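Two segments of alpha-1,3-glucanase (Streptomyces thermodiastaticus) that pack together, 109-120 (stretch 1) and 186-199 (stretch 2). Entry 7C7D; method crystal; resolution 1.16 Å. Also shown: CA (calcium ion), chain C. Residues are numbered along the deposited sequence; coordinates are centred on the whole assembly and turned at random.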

# COMPACT_ATOMS: atom_id res chain seq x y z
N ALA A 109 -8.65 -17.10 -15.55
CA ALA A 109 -7.64 -16.06 -15.67
C ALA A 109 -7.03 -16.12 -17.05
O ALA A 109 -7.02 -17.18 -17.70
N ASN A 110 -6.54 -14.97 -17.52
CA ASN A 110 -5.79 -14.87 -18.76
C ASN A 110 -4.55 -14.01 -18.59
O ASN A 110 -3.91 -13.66 -19.58
N ALA A 111 -4.22 -13.65 -17.35
CA ALA A 111 -3.12 -12.74 -17.07
C ALA A 111 -2.48 -13.14 -15.76
O ALA A 111 -3.12 -13.73 -14.88
N LEU A 112 -1.20 -12.80 -15.63
CA LEU A 112 -0.39 -13.24 -14.51
C LEU A 112 0.49 -12.09 -14.04
O LEU A 112 1.15 -11.45 -14.86
N THR A 113 0.49 -11.82 -12.74
CA THR A 113 1.45 -10.92 -12.11
C THR A 113 2.20 -11.70 -11.04
O THR A 113 1.58 -12.40 -10.24
N VAL A 114 3.53 -11.59 -11.03
CA VAL A 114 4.36 -12.36 -10.12
C VAL A 114 5.24 -11.40 -9.32
O VAL A 114 5.95 -10.57 -9.90
N ALA A 115 5.19 -11.52 -7.99
CA ALA A 115 6.11 -10.80 -7.12
C ALA A 115 7.32 -11.69 -6.86
O ALA A 115 7.17 -12.86 -6.49
N TYR A 116 8.51 -11.14 -7.05
CA TYR A 116 9.72 -11.94 -7.06
C TYR A 116 10.90 -11.05 -6.68
O TYR A 116 10.80 -9.82 -6.70
N SER A 117 12.03 -11.69 -6.39
CA SER A 117 13.30 -11.00 -6.21
C SER A 117 14.39 -11.76 -6.97
O SER A 117 14.35 -12.99 -7.04
N VAL A 118 15.34 -11.04 -7.55
CA VAL A 118 16.58 -11.64 -8.06
C VAL A 118 17.74 -10.92 -7.41
O VAL A 118 17.58 -9.79 -6.89
N PRO A 119 18.93 -11.51 -7.41
CA PRO A 119 20.06 -10.88 -6.71
C PRO A 119 20.41 -9.53 -7.31
O PRO A 119 20.29 -9.30 -8.51
N ASP A 120 20.84 -8.62 -6.43
CA ASP A 120 21.15 -7.26 -6.85
C ASP A 120 22.25 -7.28 -7.90
O ASP A 120 23.25 -7.99 -7.76
N VAL A 186 18.67 -17.16 -14.25
CA VAL A 186 18.96 -16.37 -13.06
C VAL A 186 18.18 -17.02 -11.93
O VAL A 186 17.11 -17.60 -12.15
N GLN A 187 18.72 -16.95 -10.72
CA GLN A 187 18.04 -17.50 -9.56
C GLN A 187 16.92 -16.54 -9.15
O GLN A 187 17.17 -15.36 -8.92
N VAL A 188 15.69 -17.04 -9.07
CA VAL A 188 14.53 -16.20 -8.82
C VAL A 188 13.86 -16.67 -7.53
O VAL A 188 13.54 -17.85 -7.39
N THR A 189 13.64 -15.74 -6.61
CA THR A 189 12.87 -16.02 -5.41
C THR A 189 11.44 -15.55 -5.67
O THR A 189 11.19 -14.35 -5.80
N VAL A 190 10.52 -16.51 -5.78
CA VAL A 190 9.13 -16.22 -6.13
C VAL A 190 8.31 -16.12 -4.85
O VAL A 190 8.31 -17.04 -4.03
N ASP A 191 7.60 -15.01 -4.69
CA ASP A 191 6.84 -14.74 -3.47
C ASP A 191 5.38 -15.18 -3.58
O ASP A 191 4.88 -15.94 -2.75
N VAL A 192 4.69 -14.67 -4.61
CA VAL A 192 3.25 -14.82 -4.74
C VAL A 192 2.92 -14.51 -6.19
O VAL A 192 3.60 -13.72 -6.84
N ALA A 193 1.89 -15.17 -6.72
CA ALA A 193 1.42 -14.94 -8.08
C ALA A 193 -0.05 -14.57 -8.06
O ALA A 193 -0.84 -15.16 -7.31
N ASP A 194 -0.43 -13.59 -8.88
CA ASP A 194 -1.80 -13.12 -8.99
C ASP A 194 -2.36 -13.58 -10.33
O ASP A 194 -1.73 -13.39 -11.38
N PHE A 195 -3.56 -14.18 -10.31
CA PHE A 195 -4.21 -14.70 -11.50
C PHE A 195 -5.44 -13.85 -11.77
O PHE A 195 -6.36 -13.81 -10.96
N GLU A 196 -5.43 -13.14 -12.90
CA GLU A 196 -6.41 -12.11 -13.20
C GLU A 196 -7.11 -12.38 -14.53
O GLU A 196 -6.48 -12.86 -15.48
N GLN A 197 -8.40 -12.06 -14.58
CA GLN A 197 -9.15 -12.04 -15.83
C GLN A 197 -9.16 -10.60 -16.33
O GLN A 197 -9.84 -9.74 -15.76
N VAL A 198 -8.40 -10.35 -17.40
CA VAL A 198 -8.31 -9.02 -18.00
C VAL A 198 -9.19 -9.01 -19.24
O VAL A 198 -9.10 -9.90 -20.09
N SER A 199 -10.05 -8.00 -19.34
CA SER A 199 -10.91 -7.85 -20.50
C SER A 199 -10.09 -7.59 -21.76
O SER A 199 -8.95 -7.12 -21.70

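Strands 111-117 and 188-196 run antiparallel as neighbours in one sheet, so most side chains point not at the opposite strand but to one sheet face or the other, and packing is lateral, between bridge partners and diagonal neighbours.

The face carrying Leu112, Val114, Tyr116, Val190, Ala193 and Phe195 is largely apolar. Leu112 (chi1 t, chi2 p) lays CD1 over one face of the Phe195 ring (chi1 m), 4.2 Å from its centroid, a CH-pi contact; the same CD1 lies 4.0 Å from Ala193 CB, whose small side chain faces both Leu112 and Val114. Val114 and Val190, both t, meet at 3.9 Å between Val114 CG1 and Val190 CG1. Tyr116, in p, places its CB 3.9 Å from Val188 CG1 while the end of its side chain leads away. Beyond the strand, Val118 (m) continues the row, with Val118 CG1 4.0 Å from Val188 CG2.

The other face mixes small apolar and polar groups. Ala115 CB packs 3.7 Å from Val192 CG1 (chi1 p), and Ala111 CB sits 3.6 Å from Val198 CG2. Two waters link polar groups here: one molecule joins Thr113 OG1 and Glu196 OE1, at 2.8 Å from each, and another links Thr189 OG1 (2.8 Å) to the carbonyls Ser117 O (3.3 Å) and Gln187 O (3.2 Å).

At the corner, Asn110 (p) acts as a backbone mimic. Its amide pairs with both polar groups of Val198: Val198 N donates to Asn110 OD1 at 2.7 Å, and Asn110 ND2 donates to Val198 O at 2.8 Å.

The bulge between Ala115 and Tyr116 accommodates an extra residue, Asp191, whose CB points toward stretch 1, 4.1 Å from Ala115 CB. Its chi1 is t, and Asp191 OD1 binds calcium at 2.3 Å, joined by Asp191 O at 2.6 Å; ligands elsewhere in the structure complete the site.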

# COMPACT_ATOMS: atom_id res chain seq x y z
CB ALA A 109 -6.56 -16.20 -14.59
CB ASN A 110 -6.66 -14.33 -19.90
CG ASN A 110 -7.18 -12.92 -19.64
OD1 ASN A 110 -6.96 -12.35 -18.57
ND2 ASN A 110 -7.87 -12.36 -20.62
CB ALA A 111 -3.61 -11.29 -17.02
CB LEU A 112 0.50 -14.40 -14.98
CG LEU A 112 1.53 -14.97 -14.02
CD1 LEU A 112 0.82 -15.57 -12.82
CD2 LEU A 112 2.36 -16.03 -14.73
CB THR A 113 0.77 -9.70 -11.49
OG1 THR A 113 0.03 -9.01 -12.50
CG2 THR A 113 1.80 -8.75 -10.89
CB VAL A 114 5.24 -13.37 -10.87
CG1 VAL A 114 6.11 -14.15 -9.90
CG2 VAL A 114 4.37 -14.31 -11.69
CB ALA A 115 5.41 -10.44 -5.80
CB TYR A 116 9.97 -12.51 -8.47
CG TYR A 116 10.40 -11.39 -9.38
CD1 TYR A 116 9.46 -10.56 -9.99
CD2 TYR A 116 11.75 -11.10 -9.56
CE1 TYR A 116 9.85 -9.48 -10.76
CE2 TYR A 116 12.14 -10.01 -10.32
CZ TYR A 116 11.20 -9.21 -10.92
OH TYR A 116 11.58 -8.14 -11.69
CB SER A 117 13.67 -10.95 -4.73
OG SER A 117 14.88 -10.25 -4.50
CB VAL A 118 16.66 -11.58 -9.61
CG1 VAL A 118 15.53 -12.37 -10.24
CG2 VAL A 118 16.72 -10.15 -10.10
CB PRO A 119 21.20 -11.89 -6.90
CG PRO A 119 20.50 -13.20 -7.07
CD PRO A 119 19.28 -12.86 -7.88
CB ASP A 120 21.58 -6.44 -5.65
CG ASP A 120 21.45 -4.95 -5.89
OD1 ASP A 120 20.93 -4.56 -6.96
OD2 ASP A 120 21.87 -4.17 -5.01
CB VAL A 186 18.58 -14.88 -13.25
CG1 VAL A 186 17.08 -14.72 -13.52
CG2 VAL A 186 19.01 -14.05 -12.04
CB GLN A 187 19.03 -17.69 -8.42
CG GLN A 187 18.46 -18.35 -7.17
CD GLN A 187 19.44 -18.28 -6.02
OE1 GLN A 187 19.69 -17.21 -5.48
NE2 GLN A 187 20.02 -19.42 -5.67
CB VAL A 188 13.53 -16.24 -9.98
CG1 VAL A 188 12.38 -15.26 -9.73
CG2 VAL A 188 14.22 -15.94 -11.31
CB THR A 189 13.50 -15.34 -4.20
OG1 THR A 189 14.81 -15.89 -4.01
CG2 THR A 189 12.67 -15.58 -2.95
CB VAL A 190 8.57 -17.30 -7.07
CG1 VAL A 190 7.13 -16.96 -7.46
CG2 VAL A 190 9.44 -17.42 -8.32
CB ASP A 191 6.94 -13.25 -3.16
CG ASP A 191 6.19 -12.85 -1.91
OD1 ASP A 191 5.76 -13.75 -1.14
OD2 ASP A 191 6.04 -11.63 -1.69
CB VAL A 192 2.50 -13.89 -3.74
CG1 VAL A 192 2.95 -12.43 -3.87
CG2 VAL A 192 0.98 -14.02 -3.89
CB ALA A 193 1.64 -16.18 -8.95
CB ASP A 194 -1.89 -11.59 -8.94
CG ASP A 194 -1.17 -10.99 -7.74
OD1 ASP A 194 -1.07 -11.63 -6.68
OD2 ASP A 194 -0.71 -9.83 -7.88
CB PHE A 195 -4.58 -16.17 -11.27
CG PHE A 195 -3.39 -17.06 -11.11
CD1 PHE A 195 -2.77 -17.22 -9.87
CD2 PHE A 195 -2.84 -17.69 -12.21
CE1 PHE A 195 -1.66 -18.03 -9.74
CE2 PHE A 195 -1.72 -18.50 -12.08
CZ PHE A 195 -1.13 -18.67 -10.84
CB GLU A 196 -5.75 -10.72 -13.27
CG GLU A 196 -6.75 -9.57 -13.43
CD GLU A 196 -6.14 -8.20 -13.22
OE1 GLU A 196 -4.98 -8.11 -12.77
OE2 GLU A 196 -6.84 -7.20 -13.50
CB GLN A 197 -10.58 -12.53 -15.60
CG GLN A 197 -11.37 -12.64 -16.88
CD GLN A 197 -10.78 -13.66 -17.84
OE1 GLN A 197 -10.82 -13.49 -19.06
NE2 GLN A 197 -10.24 -14.74 -17.29
CB VAL A 198 -6.86 -8.68 -18.35
CG1 VAL A 198 -6.79 -7.38 -19.15
CG2 VAL A 198 -6.03 -8.56 -17.08
CB SER A 199 -11.85 -6.67 -20.29
OG SER A 199 -12.93 -7.03 -19.45
CA CA C . 4.87 -15.61 -0.18
O HOH W 1 -2.64 -9.45 -11.90
O HOH W 2 16.71 -14.83 -5.77